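Local coordinates for protein putative transcriptional regulator MarR (Geobacillus stearothermophilus, PDB 2RDP) that probably binds DNA as a dimeric, winged-helix transcriptional regulator of the MarR family, at residues A[39-51]-A[75-87]. Residues are numbered along the deposited sequence; the frame is centred on the assembly and turned at random.
Sequences PITPPQFVALQWL and DLVDRMERNGLVA. With NA (sodium ion), chain B.
Gln44, Ala47 and Leu48 of helix 42-54 pack on Leu76, selenomethionine Met80 and Leu85 in a buried, largely apolar contact inside the winged-helix domain, where residues 42-51 cross residues 75-82 of the probable DNA-recognition helix 70-82 at 85°. Gln44 and Met80 run past each other head to tail; Gln44 CG lies 3.7 Å from Met80 CG and equally near Leu76 CD1. Beyond them OE1 accepts a hydrogen bond from the backbone N of Thr41, the N-cap residue, at 3.0 Å, with the donor well above the carbonyl plane. Shortening Gln44 to an alanine is likely to leave Thr41 N without this side-chain acceptor and a gap beside Met80 and Leu76. Met80 folds over at its terminal torsion (chi3 -68°), bringing CE to 3.7 Å from Ala47 CB. A Schellman motif with Gly84 as C-prime residue ends helix 70-82; beyond it Val86 CG1 meets Leu48 CD2 and Leu51 CD1, each at 3.8 Å. Ile40 CG2 lies 3.8 Å from Leu85 CD1, while Ile40 O binds the sodium ion with Leu35 O and Tyr38 O. Around this packing, Leu76 touches Met66 of helix 59-66, Leu48 reaches Ile110 of helix 104-124, and Leu51 and Val86 rest on Ile100 of wing strand 98-102.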
loop_
_atom_site.group_PDB
_atom_site.type_symbol
_atom_site.label_atom_id
_atom_site.label_comp_id
_atom_site.label_asym_id
_atom_site.label_seq_id
_atom_site.Cartn_x
_atom_site.Cartn_y
_atom_site.Cartn_z
ATOM N N PRO A 39 -4.452 -16.929 -10.619
ATOM C CA PRO A 39 -3.520 -17.882 -10.022
ATOM C C PRO A 39 -2.153 -17.295 -9.634
ATOM O O PRO A 39 -1.185 -18.031 -9.571
ATOM C CB PRO A 39 -3.397 -18.978 -11.108
ATOM C CG PRO A 39 -3.603 -18.235 -12.392
ATOM C CD PRO A 39 -4.520 -17.071 -12.094
ATOM N N ILE A 40 -2.065 -15.999 -9.358
ATOM C CA ILE A 40 -0.819 -15.418 -8.845
ATOM C C ILE A 40 -1.030 -14.826 -7.463
ATOM O O ILE A 40 -2.183 -14.632 -7.028
ATOM C CB ILE A 40 -0.252 -14.343 -9.787
ATOM C CG1 ILE A 40 -1.285 -13.230 -10.022
ATOM C CG2 ILE A 40 0.215 -15.004 -11.110
ATOM C CD1 ILE A 40 -0.757 -12.036 -10.760
ATOM N N THR A 41 0.068 -14.568 -6.769
ATOM C CA THR A 41 0.022 -13.973 -5.449
ATOM C C THR A 41 0.360 -12.479 -5.572
ATOM O O THR A 41 0.807 -12.032 -6.642
ATOM C CB THR A 41 0.980 -14.705 -4.462
ATOM O OG1 THR A 41 2.344 -14.434 -4.805
ATOM C CG2 THR A 41 0.739 -16.200 -4.523
ATOM N N PRO A 42 0.145 -11.685 -4.494
ATOM C CA PRO A 42 0.506 -10.266 -4.570
ATOM C C PRO A 42 1.955 -9.928 -4.970
ATOM O O PRO A 42 2.134 -9.028 -5.784
ATOM C CB PRO A 42 0.180 -9.740 -3.172
ATOM C CG PRO A 42 -0.826 -10.644 -2.673
ATOM C CD PRO A 42 -0.491 -12.005 -3.206
ATOM N N PRO A 43 2.980 -10.607 -4.398
ATOM C CA PRO A 43 4.350 -10.271 -4.868
ATOM C C PRO A 43 4.647 -10.728 -6.320
ATOM O O PRO A 43 5.496 -10.107 -6.994
ATOM C CB PRO A 43 5.266 -10.970 -3.865
ATOM C CG PRO A 43 4.383 -11.501 -2.802
ATOM C CD PRO A 43 3.006 -11.643 -3.351
ATOM N N GLN A 44 3.949 -11.764 -6.803
ATOM C CA GLN A 44 4.047 -12.142 -8.194
ATOM C C GLN A 44 3.395 -11.079 -9.089
ATOM O O GLN A 44 3.975 -10.688 -10.107
ATOM C CB GLN A 44 3.473 -13.536 -8.447
ATOM C CG GLN A 44 4.246 -14.641 -7.746
ATOM C CD GLN A 44 3.500 -15.987 -7.771
ATOM O OE1 GLN A 44 2.335 -16.063 -8.135
ATOM N NE2 GLN A 44 4.188 -17.046 -7.385
ATOM N N PHE A 45 2.217 -10.578 -8.702
ATOM C CA PHE A 45 1.670 -9.382 -9.353
ATOM C C PHE A 45 2.716 -8.243 -9.485
ATOM O O PHE A 45 3.005 -7.784 -10.600
ATOM C CB PHE A 45 0.360 -8.907 -8.697
ATOM C CG PHE A 45 -0.138 -7.609 -9.259
ATOM C CD1 PHE A 45 -0.805 -7.572 -10.477
ATOM C CD2 PHE A 45 0.123 -6.410 -8.598
ATOM C CE1 PHE A 45 -1.220 -6.367 -11.031
ATOM C CE2 PHE A 45 -0.319 -5.180 -9.138
ATOM C CZ PHE A 45 -1.002 -5.184 -10.366
ATOM N N VAL A 46 3.320 -7.827 -8.370
ATOM C CA VAL A 46 4.321 -6.753 -8.410
ATOM C C VAL A 46 5.477 -7.083 -9.371
ATOM O O VAL A 46 5.858 -6.254 -10.208
ATOM C CB VAL A 46 4.849 -6.428 -6.999
ATOM C CG1 VAL A 46 5.943 -5.376 -7.043
ATOM C CG2 VAL A 46 3.682 -5.950 -6.076
ATOM N N ALA A 47 6.032 -8.301 -9.243
ATOM C CA ALA A 47 7.133 -8.738 -10.078
ATOM C C ALA A 47 6.761 -8.669 -11.566
ATOM O O ALA A 47 7.503 -8.080 -12.368
ATOM C CB ALA A 47 7.574 -10.151 -9.682
ATOM N N LEU A 48 5.623 -9.272 -11.921
ATOM C CA LEU A 48 5.116 -9.315 -13.296
ATOM C C LEU A 48 4.829 -7.938 -13.896
ATOM O O LEU A 48 5.177 -7.670 -15.044
ATOM C CB LEU A 48 3.873 -10.199 -13.382
ATOM C CG LEU A 48 4.035 -11.709 -13.126
ATOM C CD1 LEU A 48 2.685 -12.372 -12.992
ATOM C CD2 LEU A 48 4.844 -12.368 -14.206
ATOM N N GLN A 49 4.173 -7.082 -13.130
ATOM C CA GLN A 49 3.943 -5.710 -13.531
ATOM C C GLN A 49 5.264 -4.941 -13.804
ATOM O O GLN A 49 5.316 -4.149 -14.720
ATOM C CB GLN A 49 3.058 -5.033 -12.473
ATOM C CG GLN A 49 3.124 -3.493 -12.432
ATOM C CD GLN A 49 4.021 -2.902 -11.313
ATOM O OE1 GLN A 49 4.089 -3.442 -10.200
ATOM N NE2 GLN A 49 4.690 -1.763 -11.620
ATOM N N TRP A 50 6.325 -5.184 -13.024
ATOM C CA TRP A 50 7.637 -4.560 -13.283
ATOM C C TRP A 50 8.222 -5.026 -14.614
ATOM O O TRP A 50 8.772 -4.236 -15.363
ATOM C CB TRP A 50 8.651 -4.827 -12.144
ATOM C CG TRP A 50 8.519 -3.906 -10.988
ATOM C CD1 TRP A 50 8.230 -4.242 -9.689
ATOM C CD2 TRP A 50 8.633 -2.483 -11.012
ATOM N NE1 TRP A 50 8.162 -3.124 -8.908
ATOM C CE2 TRP A 50 8.402 -2.024 -9.690
ATOM C CE3 TRP A 50 8.905 -1.539 -12.026
ATOM C CZ2 TRP A 50 8.429 -0.653 -9.351
ATOM C CZ3 TRP A 50 8.946 -0.181 -11.687
ATOM C CH2 TRP A 50 8.718 0.246 -10.356
ATOM N N LEU A 51 8.104 -6.313 -14.902
ATOM C CA LEU A 51 8.568 -6.865 -16.163
ATOM C C LEU A 51 7.756 -6.354 -17.356
ATOM O O LEU A 51 8.309 -6.092 -18.426
ATOM C CB LEU A 51 8.516 -8.394 -16.112
ATOM C CG LEU A 51 9.523 -9.081 -15.182
ATOM C CD1 LEU A 51 9.123 -10.522 -14.982
ATOM C CD2 LEU A 51 10.925 -8.963 -15.734
ATOM N N ASP A 75 13.835 -16.690 -4.964
ATOM C CA ASP A 75 12.772 -17.656 -4.636
ATOM C C ASP A 75 11.475 -17.327 -5.368
ATOM O O ASP A 75 10.775 -18.213 -5.831
ATOM C CB ASP A 75 12.496 -17.696 -3.134
ATOM C CG ASP A 75 13.690 -18.257 -2.304
ATOM O OD1 ASP A 75 14.639 -18.863 -2.872
ATOM O OD2 ASP A 75 13.664 -18.084 -1.056
ATOM N N LEU A 76 11.153 -16.047 -5.467
ATOM C CA LEU A 76 9.956 -15.589 -6.171
ATOM C C LEU A 76 10.040 -15.878 -7.678
ATOM O O LEU A 76 9.119 -16.454 -8.269
ATOM C CB LEU A 76 9.755 -14.101 -5.893
ATOM C CG LEU A 76 8.546 -13.390 -6.513
ATOM C CD1 LEU A 76 7.268 -13.828 -5.850
ATOM C CD2 LEU A 76 8.751 -11.913 -6.283
ATOM N N VAL A 77 11.157 -15.475 -8.282
ATOM C CA VAL A 77 11.429 -15.752 -9.671
ATOM C C VAL A 77 11.393 -17.270 -9.916
ATOM O O VAL A 77 10.709 -17.720 -10.820
ATOM C CB VAL A 77 12.738 -15.086 -10.126
ATOM C CG1 VAL A 77 13.162 -15.560 -11.545
ATOM C CG2 VAL A 77 12.564 -13.574 -10.095
ATOM N N ASP A 78 12.076 -18.048 -9.080
ATOM C CA ASP A 78 12.007 -19.514 -9.141
ATOM C C ASP A 78 10.563 -20.057 -9.186
ATOM O O ASP A 78 10.287 -20.893 -10.040
ATOM C CB ASP A 78 12.774 -20.174 -7.979
ATOM C CG ASP A 78 14.305 -20.009 -8.080
ATOM O OD1 ASP A 78 14.795 -19.523 -9.127
ATOM O OD2 ASP A 78 15.018 -20.367 -7.085
ATOM N N ARG A 79 9.668 -19.601 -8.283
ATOM C CA ARG A 79 8.238 -20.030 -8.301
ATOM C C ARG A 79 7.586 -19.685 -9.636
ATOM O O ARG A 79 6.934 -20.535 -10.242
ATOM C CB ARG A 79 7.386 -19.381 -7.181
ATOM C CG ARG A 79 7.009 -20.260 -5.963
ATOM C CD ARG A 79 5.650 -20.992 -6.075
ATOM N NE ARG A 79 5.768 -22.397 -5.618
ATOM C CZ ARG A 79 5.532 -23.504 -6.359
ATOM N NH1 ARG A 79 5.700 -24.714 -5.820
ATOM N NH2 ARG A 79 5.108 -23.422 -7.625
HETATM N N MSE A 80 7.768 -18.447 -10.097
HETATM C CA MSE A 80 7.121 -18.005 -11.321
HETATM C C MSE A 80 7.637 -18.707 -12.543
HETATM O O MSE A 80 6.885 -18.976 -13.466
HETATM C CB MSE A 80 7.269 -16.516 -11.493
HETATM C CG MSE A 80 6.562 -15.742 -10.416
HETATM SE SE MSE A 80 6.783 -13.825 -10.667
HETATM C CE MSE A 80 8.669 -13.589 -10.309
ATOM N N GLU A 81 8.929 -18.995 -12.561
ATOM C CA GLU A 81 9.519 -19.754 -13.651
ATOM C C GLU A 81 8.953 -21.203 -13.695
ATOM O O GLU A 81 8.598 -21.714 -14.750
ATOM C CB GLU A 81 11.049 -19.736 -13.541
ATOM C CG GLU A 81 11.720 -20.482 -14.689
ATOM C CD GLU A 81 13.247 -20.496 -14.650
ATOM O OE1 GLU A 81 13.836 -20.631 -13.541
ATOM O OE2 GLU A 81 13.843 -20.411 -15.761
ATOM N N ARG A 82 8.861 -21.831 -12.527
ATOM C CA ARG A 82 8.300 -23.163 -12.355
ATOM C C ARG A 82 6.870 -23.216 -12.893
ATOM O O ARG A 82 6.514 -24.196 -13.532
ATOM C CB ARG A 82 8.331 -23.545 -10.871
ATOM C CG ARG A 82 8.825 -24.956 -10.523
ATOM C CD ARG A 82 9.649 -24.990 -9.185
ATOM N NE ARG A 82 9.024 -24.273 -8.049
ATOM C CZ ARG A 82 9.688 -23.496 -7.165
ATOM N NH1 ARG A 82 11.005 -23.300 -7.277
ATOM N NH2 ARG A 82 9.041 -22.894 -6.169
ATOM N N ASN A 83 6.073 -22.161 -12.639
ATOM C CA ASN A 83 4.674 -22.068 -13.105
ATOM C C ASN A 83 4.509 -21.478 -14.501
ATOM O O ASN A 83 3.387 -21.141 -14.887
ATOM C CB ASN A 83 3.806 -21.209 -12.164
ATOM C CG ASN A 83 3.868 -21.656 -10.701
ATOM O OD1 ASN A 83 4.267 -22.781 -10.393
ATOM N ND2 ASN A 83 3.475 -20.749 -9.779
ATOM N N GLY A 84 5.613 -21.305 -15.230
ATOM C CA GLY A 84 5.582 -20.832 -16.615
ATOM C C GLY A 84 5.140 -19.395 -16.856
ATOM O O GLY A 84 4.702 -19.055 -17.958
ATOM N N LEU A 85 5.263 -18.540 -15.840
ATOM C CA LEU A 85 4.933 -17.112 -15.965
ATOM C C LEU A 85 6.091 -16.299 -16.513
ATOM O O LEU A 85 5.875 -15.274 -17.126
ATOM C CB LEU A 85 4.571 -16.523 -14.595
ATOM C CG LEU A 85 3.452 -17.191 -13.810
ATOM C CD1 LEU A 85 3.432 -16.684 -12.356
ATOM C CD2 LEU A 85 2.121 -16.977 -14.532
ATOM N N VAL A 86 7.322 -16.751 -16.265
ATOM C CA VAL A 86 8.545 -16.057 -16.713
ATOM C C VAL A 86 9.580 -17.094 -17.130
ATOM O O VAL A 86 9.502 -18.248 -16.718
ATOM C CB VAL A 86 9.188 -15.113 -15.577
ATOM C CG1 VAL A 86 8.145 -14.171 -14.956
ATOM C CG2 VAL A 86 9.885 -15.910 -14.493
ATOM N N ALA A 87 10.546 -16.676 -17.938
ATOM C CA ALA A 87 11.704 -17.507 -18.263
ATOM C C ALA A 87 12.963 -16.730 -17.909
ATOM O O ALA A 87 12.942 -15.501 -17.830
ATOM C CB ALA A 87 11.712 -17.881 -19.751
HETATM NA NA NA B . -4.590 -15.473 -6.113
#